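Local structure of sulfoquinovosidase (Escherichia coli, 5AEG) at residues 196-201 against 221-226; 565-570 against 673-678; 598-603 against 627-632; 381-386 against 434-439. The protein hydrolyses sulfoquinovosyl diacylglycerides and simple sulfoquinovosides to release sulfoquinovose, which feeds bacterial sulfoglycolysis. One frame throughout, in Å; residues are numbered along the deposited sequence.

Contact 1: residues 196-201 against 221-226; sequences HVDNSC and KATLRF
His196 and Val197 pair with Arg225 and Leu224 as the last rungs of an antiparallel ladder between strands 193-197 and 221-228 in the N-terminal beta domain. The evidence is a complete hydrogen-bonded pair, His196 N to Arg225 O at 2.9 Å and Arg225 N to His196 O at 2.8 Å, followed by the non-hydrogen-bonded pair Val197-Leu224. On that face Val197 CG2 lies alongside Leu224 CD2 at 3.8 Å, and both residues also touch strand 212-217 through Leu217 and Leu215. His196 and Arg225 occupy the opposite face, where His196 ND1 bonds Thr186.

Past Val197 the strand ends, yet Asp198 N still reaches Thr223 O at 2.9 Å. Asp198 OD2 uses its syn lone pair to meet Arg225 NH2 at 2.9 Å, a salt bridge near the guanidinium plane, although the two flat groups are turned 33° apart. The same oxygen rests 3.4 Å from Thr223 CG2. Next, the amide of Asn199 continues the pairing. Its CG stands beside its own backbone N (chi1 -59°); beyond it, ND2 gives a hydrogen bond to Lys221 O at 2.8 Å, while OD1 takes a weak one from Thr223 N at 3.3 Å. Glu219 is a further partner of ND2. An alanine here would probably leave Lys221 O and Thr223 N without these mates and let the turn drift from the strand. The chemistry implies that a side-chain amide takes over from the main chain where the ladder stops, with one ion pair reinforcing the join.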
# COMPACT_ATOMS: atom_id res chain seq x y z
N HIS A 196 -5.00 4.93 15.93
CA HIS A 196 -5.00 5.73 14.71
C HIS A 196 -4.73 7.21 15.03
O HIS A 196 -5.39 7.78 15.92
CB HIS A 196 -6.31 5.62 13.97
CG HIS A 196 -6.36 6.50 12.76
ND1 HIS A 196 -5.52 6.31 11.69
CD2 HIS A 196 -7.07 7.62 12.49
CE1 HIS A 196 -5.75 7.25 10.78
NE2 HIS A 196 -6.68 8.07 11.26
N VAL A 197 -3.78 7.83 14.34
CA VAL A 197 -3.37 9.22 14.62
C VAL A 197 -3.83 10.08 13.43
O VAL A 197 -3.58 9.77 12.24
CB VAL A 197 -1.90 9.36 14.92
CG1 VAL A 197 -1.46 10.82 15.14
CG2 VAL A 197 -1.45 8.51 16.09
N ASP A 198 -4.51 11.18 13.71
CA ASP A 198 -5.09 11.97 12.63
C ASP A 198 -4.06 12.77 11.89
O ASP A 198 -4.26 13.13 10.73
CB ASP A 198 -6.14 12.98 13.13
CG ASP A 198 -7.44 12.34 13.47
OD1 ASP A 198 -7.74 11.17 13.14
OD2 ASP A 198 -8.25 13.08 14.05
N ASN A 199 -2.96 13.07 12.48
CA ASN A 199 -2.06 14.01 11.81
C ASN A 199 -1.47 13.48 10.47
O ASN A 199 -1.40 12.26 10.25
CB ASN A 199 -0.90 14.20 12.73
CG ASN A 199 -1.29 14.76 14.10
OD1 ASN A 199 -2.15 14.18 14.80
ND2 ASN A 199 -0.56 15.84 14.52
N SER A 200 -0.95 14.37 9.64
CA SER A 200 -0.20 13.99 8.42
C SER A 200 1.22 14.53 8.38
O SER A 200 1.92 14.41 7.40
CB SER A 200 -0.99 14.36 7.17
OG SER A 200 -1.05 15.77 7.08
N CYS A 201 1.68 15.12 9.47
CA CYS A 201 3.07 15.51 9.63
C CYS A 201 4.01 14.33 9.61
O CYS A 201 3.54 13.18 9.76
CB CYS A 201 3.26 16.31 10.94
SG CYS A 201 2.77 15.37 12.42
N LYS A 221 0.44 19.68 17.86
CA LYS A 221 -0.77 19.08 18.36
C LYS A 221 -0.84 17.66 17.85
O LYS A 221 -0.20 17.31 16.85
CB LYS A 221 -1.97 19.87 17.88
CG LYS A 221 -2.33 19.76 16.39
CD LYS A 221 -3.21 20.91 15.86
CE LYS A 221 -4.39 20.48 14.99
NZ LYS A 221 -4.10 19.77 13.71
N ALA A 222 -1.61 16.84 18.54
CA ALA A 222 -1.86 15.47 18.08
C ALA A 222 -3.21 14.98 18.50
O ALA A 222 -3.65 15.26 19.62
CB ALA A 222 -0.80 14.58 18.63
N THR A 223 -3.85 14.20 17.64
CA THR A 223 -5.09 13.53 17.98
C THR A 223 -4.95 12.04 17.68
O THR A 223 -4.66 11.69 16.51
CB THR A 223 -6.20 14.07 17.10
OG1 THR A 223 -6.36 15.49 17.36
CG2 THR A 223 -7.47 13.34 17.40
N LEU A 224 -5.15 11.23 18.71
CA LEU A 224 -5.04 9.77 18.61
C LEU A 224 -6.37 9.12 19.02
O LEU A 224 -6.99 9.54 19.99
CB LEU A 224 -3.98 9.25 19.57
CG LEU A 224 -2.59 9.86 19.50
CD1 LEU A 224 -2.51 11.15 20.35
CD2 LEU A 224 -1.53 8.84 19.91
N ARG A 225 -6.77 8.07 18.34
CA ARG A 225 -8.02 7.36 18.65
C ARG A 225 -7.69 5.92 18.81
O ARG A 225 -6.87 5.39 18.06
CB ARG A 225 -8.97 7.43 17.49
CG ARG A 225 -9.78 8.72 17.38
CD ARG A 225 -10.36 8.79 15.96
NE ARG A 225 -10.19 10.12 15.42
CZ ARG A 225 -10.94 11.14 15.78
NH1 ARG A 225 -11.95 10.93 16.62
NH2 ARG A 225 -10.70 12.33 15.30
N PHE A 226 -8.36 5.26 19.77
CA PHE A 226 -8.15 3.82 20.04
C PHE A 226 -9.49 3.11 20.13
O PHE A 226 -10.55 3.72 20.57
CB PHE A 226 -7.43 3.54 21.34
CG PHE A 226 -6.13 4.22 21.52
CD1 PHE A 226 -6.06 5.60 21.71
CD2 PHE A 226 -4.95 3.49 21.58
CE1 PHE A 226 -4.88 6.21 21.93
CE2 PHE A 226 -3.75 4.10 21.83
CZ PHE A 226 -3.71 5.48 21.99

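Contact 2: residues 565-570 against 673-678; sequences FTTLKP and ASLKSI
Thr567 and Leu675 centre a small, mainly apolar contact in which the C-terminal tail of the chain lies against helix 552-567 on the outside of the TIM barrel and the residue that follows. Thr567 belongs to that helix, and Leu675 follows helix 669-673; they are the nearest CA pair, 7.6 Å apart. Every contact within 4.5 Å runs between side chains, and no hydrogen bond crosses between the segments.

Thr567 has OG1 anti to its carbonyl carbon (chi1 -59°), which puts CG2 anti to the backbone N and splits the two branches between different partners. The methyl CG2 meets Leu675 CD2 at 4.0 Å and Ser674 OG at 3.9 Å; Ser674 OG has its hydrogen bond with Leu671 O. The threonine and Leu675 side chains slide past each other in opposite directions, a meshing rather than a head-on meeting. Leu675 spreads its other branch to the next residue along, CD1 lying 4.4 Å from Leu568 CD2, a loose approach. Leu568 also touches Phe672 of helix 669-673.

The hydroxyl branch of Thr567 is committed to its own helix through Thr563 O, and Ile678, the last modelled residue, sets its CD1 3.5 Å from that same OG1.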
# COMPACT_ATOMS: atom_id res chain seq x y z
N PHE A 565 -6.65 -19.64 -11.52
CA PHE A 565 -7.16 -18.43 -10.93
C PHE A 565 -8.67 -18.31 -11.24
O PHE A 565 -9.50 -17.97 -10.36
CB PHE A 565 -6.37 -17.20 -11.52
CG PHE A 565 -6.97 -15.88 -11.18
CD1 PHE A 565 -6.79 -15.35 -9.92
CD2 PHE A 565 -7.58 -15.11 -12.15
CE1 PHE A 565 -7.28 -14.09 -9.61
CE2 PHE A 565 -8.05 -13.84 -11.89
CZ PHE A 565 -7.93 -13.33 -10.58
N THR A 566 -9.04 -18.54 -12.48
CA THR A 566 -10.45 -18.37 -12.90
C THR A 566 -11.36 -19.45 -12.24
O THR A 566 -12.48 -19.15 -11.90
CB THR A 566 -10.68 -18.36 -14.42
OG1 THR A 566 -10.14 -19.54 -15.01
CG2 THR A 566 -10.03 -17.12 -15.02
N THR A 567 -10.80 -20.62 -11.97
CA THR A 567 -11.55 -21.66 -11.26
C THR A 567 -11.95 -21.20 -9.83
O THR A 567 -13.07 -21.50 -9.34
CB THR A 567 -10.78 -22.93 -11.18
OG1 THR A 567 -10.47 -23.39 -12.51
CG2 THR A 567 -11.60 -24.05 -10.42
N LEU A 568 -11.07 -20.42 -9.19
CA LEU A 568 -11.37 -19.85 -7.89
C LEU A 568 -12.35 -18.72 -7.86
O LEU A 568 -12.72 -18.30 -6.74
CB LEU A 568 -10.08 -19.41 -7.21
CG LEU A 568 -9.03 -20.48 -6.94
CD1 LEU A 568 -7.81 -19.77 -6.41
CD2 LEU A 568 -9.52 -21.41 -5.87
N LYS A 569 -12.80 -18.20 -9.01
CA LYS A 569 -13.66 -17.04 -9.07
C LYS A 569 -14.75 -16.94 -7.98
O LYS A 569 -14.86 -15.91 -7.31
CB LYS A 569 -14.25 -16.82 -10.44
CG LYS A 569 -15.32 -15.75 -10.56
CD LYS A 569 -15.72 -15.47 -12.00
CE LYS A 569 -16.60 -14.25 -12.09
NZ LYS A 569 -16.98 -14.11 -13.50
N PRO A 570 -15.56 -17.99 -7.81
CA PRO A 570 -16.68 -17.77 -6.89
C PRO A 570 -16.21 -17.66 -5.45
O PRO A 570 -16.80 -16.94 -4.64
CB PRO A 570 -17.61 -19.03 -7.13
CG PRO A 570 -16.68 -20.00 -7.71
CD PRO A 570 -15.70 -19.24 -8.56
N ALA A 673 -10.67 -29.42 -4.72
CA ALA A 673 -10.20 -30.69 -5.18
C ALA A 673 -10.08 -30.77 -6.76
O ALA A 673 -9.32 -31.54 -7.31
CB ALA A 673 -11.14 -31.80 -4.67
N SER A 674 -10.83 -29.99 -7.43
CA SER A 674 -10.83 -29.93 -8.89
C SER A 674 -9.58 -29.24 -9.49
O SER A 674 -9.26 -29.45 -10.64
CB SER A 674 -12.08 -29.23 -9.36
OG SER A 674 -12.03 -27.81 -9.39
N LEU A 675 -8.82 -28.51 -8.68
CA LEU A 675 -7.61 -27.75 -9.14
C LEU A 675 -6.51 -28.60 -9.75
O LEU A 675 -6.00 -28.26 -10.84
CB LEU A 675 -6.99 -26.94 -7.97
CG LEU A 675 -7.86 -25.81 -7.42
CD1 LEU A 675 -7.16 -25.12 -6.25
CD2 LEU A 675 -8.18 -24.80 -8.48
N LYS A 676 -6.21 -29.68 -9.11
CA LYS A 676 -5.19 -30.56 -9.55
C LYS A 676 -5.42 -31.26 -10.93
O LYS A 676 -4.46 -31.69 -11.57
CB LYS A 676 -4.97 -31.63 -8.50
CG LYS A 676 -5.89 -32.80 -8.63
CD LYS A 676 -5.51 -33.87 -7.65
CE LYS A 676 -5.76 -33.49 -6.20
NZ LYS A 676 -7.17 -33.04 -5.94
N SER A 677 -6.64 -31.40 -11.39
CA SER A 677 -6.83 -32.01 -12.70
C SER A 677 -6.98 -30.95 -13.81
O SER A 677 -7.30 -31.29 -14.93
CB SER A 677 -8.03 -32.95 -12.64
OG SER A 677 -9.13 -32.27 -12.12
N ILE A 678 -6.74 -29.68 -13.52
CA ILE A 678 -6.78 -28.64 -14.56
C ILE A 678 -5.75 -28.96 -15.60
O ILE A 678 -4.64 -29.20 -15.20
CB ILE A 678 -6.50 -27.24 -13.93
CG1 ILE A 678 -7.85 -26.62 -13.50
CG2 ILE A 678 -5.71 -26.29 -14.84
CD1 ILE A 678 -7.72 -25.59 -12.40

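Contact 3: residues 598-603 against 627-632; sequences AHTYTL and TLYLPE
His599 O, the carbonyl of the residue whose ring meets Tyr629, is gripped by two groups of Thr602: OG1 at 3.1 Å and backbone N at 3.2 Å, both from the same face of the carbonyl plane. These bonds tie Thr602, the residue after the 3-10 segment 599-601, back to its first residue. The CG of His599 stands beside its own carbonyl carbon (chi1 -167°), and the imidazole beyond it turns an edge to the tyrosine ring. CD2 stands 3.5 Å from Tyr629 CG, over the face but offset toward the rim; the centroids lie 4.6 Å apart and the planes at 69°.

Around the same ring, Thr600 CG2 approaches Tyr629 CE2 at 4.1 Å, and Leu603, crossing at about a right angle, brings CD2 to 4.2 Å from Tyr629 CB. The tyrosine OH is hydrogen-bonded to Asp597 OD2, and OD1 of that aspartate bonds His599 N, so one carboxylate links both aromatic residues. A valine in place of Tyr629 would probably leave the imidazole edge without a face to rest on and Asp597 OD2 without its phenol partner. This is a T-shaped aromatic pair, tying the turn before strand 607-609 to strand 625-630 in the GH31 C-terminal beta domain.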
# COMPACT_ATOMS: atom_id res chain seq x y z
N ALA A 598 0.74 -19.31 18.81
CA ALA A 598 1.80 -18.29 19.01
C ALA A 598 2.75 -18.11 17.81
O ALA A 598 3.18 -17.01 17.50
CB ALA A 598 2.62 -18.60 20.26
N HIS A 599 2.97 -19.20 17.05
CA HIS A 599 3.90 -19.18 15.97
C HIS A 599 3.38 -18.30 14.81
O HIS A 599 4.17 -17.67 14.09
CB HIS A 599 4.21 -20.60 15.50
CG HIS A 599 5.40 -20.63 14.59
ND1 HIS A 599 6.64 -20.14 14.96
CD2 HIS A 599 5.53 -21.00 13.29
CE1 HIS A 599 7.48 -20.22 13.94
NE2 HIS A 599 6.84 -20.77 12.92
N THR A 600 2.10 -18.23 14.67
CA THR A 600 1.49 -17.55 13.48
C THR A 600 1.77 -16.01 13.53
O THR A 600 1.72 -15.35 12.47
CB THR A 600 0.02 -17.74 13.34
OG1 THR A 600 -0.72 -17.16 14.45
CG2 THR A 600 -0.35 -19.26 13.15
N TYR A 601 2.17 -15.49 14.71
CA TYR A 601 2.33 -14.04 14.89
C TYR A 601 3.62 -13.57 14.31
O TYR A 601 3.82 -12.37 14.12
CB TYR A 601 2.16 -13.64 16.39
CG TYR A 601 0.74 -13.83 16.89
CD1 TYR A 601 0.30 -15.06 17.42
CD2 TYR A 601 -0.17 -12.80 16.87
CE1 TYR A 601 -1.01 -15.22 17.85
CE2 TYR A 601 -1.48 -12.94 17.30
CZ TYR A 601 -1.90 -14.18 17.81
OH TYR A 601 -3.21 -14.25 18.22
N THR A 602 4.57 -14.48 14.06
CA THR A 602 5.86 -14.08 13.61
C THR A 602 6.10 -14.44 12.10
O THR A 602 7.18 -14.26 11.63
CB THR A 602 6.98 -14.73 14.46
OG1 THR A 602 6.87 -16.12 14.38
CG2 THR A 602 6.90 -14.28 15.95
N LEU A 603 5.10 -15.00 11.45
CA LEU A 603 5.19 -15.37 10.06
C LEU A 603 5.13 -14.05 9.23
O LEU A 603 4.34 -13.12 9.53
CB LEU A 603 4.05 -16.29 9.64
CG LEU A 603 3.99 -17.68 10.34
CD1 LEU A 603 2.72 -18.38 9.92
CD2 LEU A 603 5.21 -18.50 10.04
N THR A 627 9.47 -25.12 2.50
CA THR A 627 9.17 -25.37 3.96
C THR A 627 8.35 -24.21 4.43
O THR A 627 8.65 -23.04 4.10
CB THR A 627 10.52 -25.54 4.70
OG1 THR A 627 11.21 -26.69 4.19
CG2 THR A 627 10.32 -25.72 6.21
N LEU A 628 7.26 -24.50 5.13
CA LEU A 628 6.31 -23.53 5.58
C LEU A 628 5.69 -24.11 6.84
O LEU A 628 6.03 -25.25 7.24
CB LEU A 628 5.23 -23.33 4.54
CG LEU A 628 4.48 -24.60 4.18
CD1 LEU A 628 3.00 -24.31 4.25
CD2 LEU A 628 4.90 -25.12 2.81
N TYR A 629 4.77 -23.34 7.40
CA TYR A 629 4.12 -23.68 8.65
C TYR A 629 2.65 -23.90 8.44
O TYR A 629 1.96 -23.04 7.93
CB TYR A 629 4.38 -22.56 9.73
CG TYR A 629 3.70 -22.91 11.02
CD1 TYR A 629 4.23 -23.94 11.86
CD2 TYR A 629 2.52 -22.31 11.39
CE1 TYR A 629 3.60 -24.26 13.10
CE2 TYR A 629 1.88 -22.65 12.60
CZ TYR A 629 2.42 -23.67 13.42
OH TYR A 629 1.72 -23.97 14.62
N LEU A 630 2.11 -25.04 8.94
CA LEU A 630 0.69 -25.20 9.00
C LEU A 630 0.17 -25.12 10.44
O LEU A 630 0.72 -25.81 11.32
CB LEU A 630 0.30 -26.58 8.42
CG LEU A 630 0.67 -26.85 6.95
CD1 LEU A 630 0.31 -28.32 6.52
CD2 LEU A 630 -0.06 -25.90 6.04
N PRO A 631 -0.81 -24.24 10.69
CA PRO A 631 -1.40 -24.24 12.01
C PRO A 631 -2.30 -25.55 12.12
O PRO A 631 -2.47 -26.33 11.12
CB PRO A 631 -2.27 -23.02 12.03
CG PRO A 631 -2.77 -22.93 10.58
CD PRO A 631 -1.65 -23.50 9.74
N GLU A 632 -2.77 -25.83 13.33
CA GLU A 632 -3.50 -27.08 13.56
C GLU A 632 -4.85 -27.10 12.89
O GLU A 632 -5.75 -26.32 13.20
CB GLU A 632 -3.65 -27.35 15.11
CG GLU A 632 -3.98 -28.84 15.42
CD GLU A 632 -2.93 -29.82 14.84
OE1 GLU A 632 -1.79 -29.99 15.41
OE2 GLU A 632 -3.23 -30.43 13.78

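Contact 4: residues 381-386 against 434-439; sequences EAYAWF and AKCNYE
Tyr383 reaches from helix 380-395 to Cys436, Lys435 and Glu439 of helix 422-444, two helices on the outside of the TIM barrel. Strand 401-404, which leads directly to the nucleophile Asp405, lies between them in the chain. The short helical segments approach to 10.1 Å between axes at a signed crossing angle of -49°, a separation that the tyrosine spans.

From CB, the side chain sets out with CG anti to the backbone N. The ring then passes the cysteine: Cys436 SG sits over one face, 4.5 Å from the Tyr383 centroid and only 15° off the normal, a sulfur-aromatic contact. Farther out, Tyr383 CE2 touches Cys436 CB at 3.7 Å, and Tyr383 CZ lies 3.7 Å from Cys436 CA, so the outer part of the ring packs on the backbone of the second helix. At the ring's edge, close to its plane, Glu439 OE1 lies 3.2 Å from Tyr383 CE1. The tip, Tyr383 OH, lies against the aliphatic start of Lys435, 3.2 Å from its CG.

Cys436 SG also borders Phe386 CB, and the cysteine side chain touches Lys387 and Ile390, so it packs against helix 380-395. Lys435 NZ makes a long salt bridge to Glu439 OE2, and that positive charge together with the phenol would probably favour an ionised carboxylate. The phenol itself donates to Glu439 OE1 at 2.6 Å, reaching that oxygen from above, 57° out of the carboxylate plane.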
# COMPACT_ATOMS: atom_id res chain seq x y z
N GLU A 381 -10.81 23.96 -7.93
CA GLU A 381 -11.09 23.99 -9.36
C GLU A 381 -10.10 23.09 -10.12
O GLU A 381 -10.47 22.47 -11.10
CB GLU A 381 -10.99 25.41 -9.91
CG GLU A 381 -12.04 26.34 -9.33
CD GLU A 381 -11.65 27.80 -9.51
OE1 GLU A 381 -11.20 28.17 -10.63
OE2 GLU A 381 -11.77 28.56 -8.52
N ALA A 382 -8.85 23.06 -9.65
CA ALA A 382 -7.85 22.17 -10.28
C ALA A 382 -8.26 20.68 -10.08
O ALA A 382 -8.15 19.87 -11.01
CB ALA A 382 -6.50 22.44 -9.72
N TYR A 383 -8.74 20.37 -8.87
CA TYR A 383 -9.25 19.03 -8.50
C TYR A 383 -10.39 18.62 -9.37
O TYR A 383 -10.33 17.54 -9.98
CB TYR A 383 -9.63 19.00 -7.03
CG TYR A 383 -10.16 17.69 -6.53
CD1 TYR A 383 -11.49 17.35 -6.69
CD2 TYR A 383 -9.32 16.79 -5.89
CE1 TYR A 383 -12.00 16.16 -6.21
CE2 TYR A 383 -9.81 15.57 -5.42
CZ TYR A 383 -11.13 15.24 -5.58
OH TYR A 383 -11.61 14.02 -5.11
N ALA A 384 -11.40 19.51 -9.49
CA ALA A 384 -12.54 19.34 -10.41
C ALA A 384 -12.12 19.13 -11.84
O ALA A 384 -12.67 18.24 -12.53
CB ALA A 384 -13.51 20.54 -10.35
N TRP A 385 -11.18 19.95 -12.27
CA TRP A 385 -10.64 19.91 -13.63
C TRP A 385 -9.98 18.57 -13.93
O TRP A 385 -10.16 18.01 -14.97
CB TRP A 385 -9.58 21.00 -13.80
CG TRP A 385 -8.68 20.94 -15.05
CD1 TRP A 385 -9.02 21.19 -16.36
CD2 TRP A 385 -7.30 20.57 -15.07
NE1 TRP A 385 -7.93 21.03 -17.17
CE2 TRP A 385 -6.87 20.64 -16.41
CE3 TRP A 385 -6.38 20.24 -14.09
CZ2 TRP A 385 -5.57 20.37 -16.78
CZ3 TRP A 385 -5.09 19.98 -14.45
CH2 TRP A 385 -4.70 20.04 -15.78
N PHE A 386 -9.11 18.13 -13.02
CA PHE A 386 -8.37 16.89 -13.24
C PHE A 386 -9.30 15.69 -13.16
O PHE A 386 -9.15 14.75 -13.92
CB PHE A 386 -7.20 16.80 -12.25
CG PHE A 386 -6.04 16.03 -12.79
CD1 PHE A 386 -5.48 16.36 -13.99
CD2 PHE A 386 -5.52 14.96 -12.10
CE1 PHE A 386 -4.36 15.71 -14.46
CE2 PHE A 386 -4.45 14.24 -12.61
CZ PHE A 386 -3.83 14.61 -13.77
N ALA A 434 -6.20 9.58 -4.66
CA ALA A 434 -7.10 8.49 -4.70
C ALA A 434 -8.60 8.99 -4.75
O ALA A 434 -9.42 8.47 -5.53
CB ALA A 434 -6.91 7.54 -3.49
N LYS A 435 -8.91 9.99 -3.97
CA LYS A 435 -10.29 10.50 -3.93
C LYS A 435 -10.69 11.03 -5.31
O LYS A 435 -11.83 10.85 -5.73
CB LYS A 435 -10.41 11.62 -2.89
CG LYS A 435 -11.83 12.05 -2.56
CD LYS A 435 -11.86 13.20 -1.54
CE LYS A 435 -13.23 13.22 -0.86
NZ LYS A 435 -13.65 14.59 -0.59
N CYS A 436 -9.73 11.66 -6.02
CA CYS A 436 -9.99 12.24 -7.35
C CYS A 436 -10.42 11.15 -8.31
O CYS A 436 -11.45 11.25 -9.07
CB CYS A 436 -8.74 12.96 -7.84
SG CYS A 436 -8.92 13.91 -9.38
N ASN A 437 -9.70 10.03 -8.25
CA ASN A 437 -10.05 8.85 -9.02
C ASN A 437 -11.42 8.25 -8.64
O ASN A 437 -12.27 7.97 -9.52
CB ASN A 437 -8.90 7.80 -8.93
CG ASN A 437 -7.66 8.19 -9.75
OD1 ASN A 437 -7.56 7.87 -10.95
ND2 ASN A 437 -6.69 8.85 -9.10
N TYR A 438 -11.61 8.01 -7.34
CA TYR A 438 -12.83 7.41 -6.82
C TYR A 438 -14.04 8.28 -7.23
O TYR A 438 -15.02 7.76 -7.69
CB TYR A 438 -12.74 7.36 -5.29
CG TYR A 438 -13.93 6.85 -4.62
CD1 TYR A 438 -14.11 5.51 -4.43
CD2 TYR A 438 -14.96 7.73 -4.20
CE1 TYR A 438 -15.26 5.02 -3.81
CE2 TYR A 438 -16.10 7.25 -3.57
CZ TYR A 438 -16.24 5.91 -3.39
OH TYR A 438 -17.38 5.43 -2.78
N GLU A 439 -13.92 9.61 -7.08
CA GLU A 439 -15.03 10.54 -7.46
C GLU A 439 -15.31 10.54 -8.94
O GLU A 439 -16.49 10.55 -9.36
CB GLU A 439 -14.84 11.96 -6.88
CG GLU A 439 -15.10 11.93 -5.40
CD GLU A 439 -14.94 13.28 -4.68
OE1 GLU A 439 -14.25 14.18 -5.12
OE2 GLU A 439 -15.46 13.34 -3.57

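Overall arrangement
From the N terminus, contact 1 comes first and closes a short excursion through strands 203-206 and 212-217, wholly within the N-terminal beta domain. Contact 4 follows in series, joining the barrel helices that precede and follow strand 401-404 in the chain; its centre is about 25 Å from that of contact 1. Contact 2 then opens on a later barrel helix and closes only at the C-terminal tail. Between its two segments the chain makes the C-terminal beta domain, and contact 3 closes within that excursion. No contacts cross. Contact 2 alone bridges distant parts, bringing the tail back to the barrel, whereas contacts 1, 3 and 4 are internal to their regions.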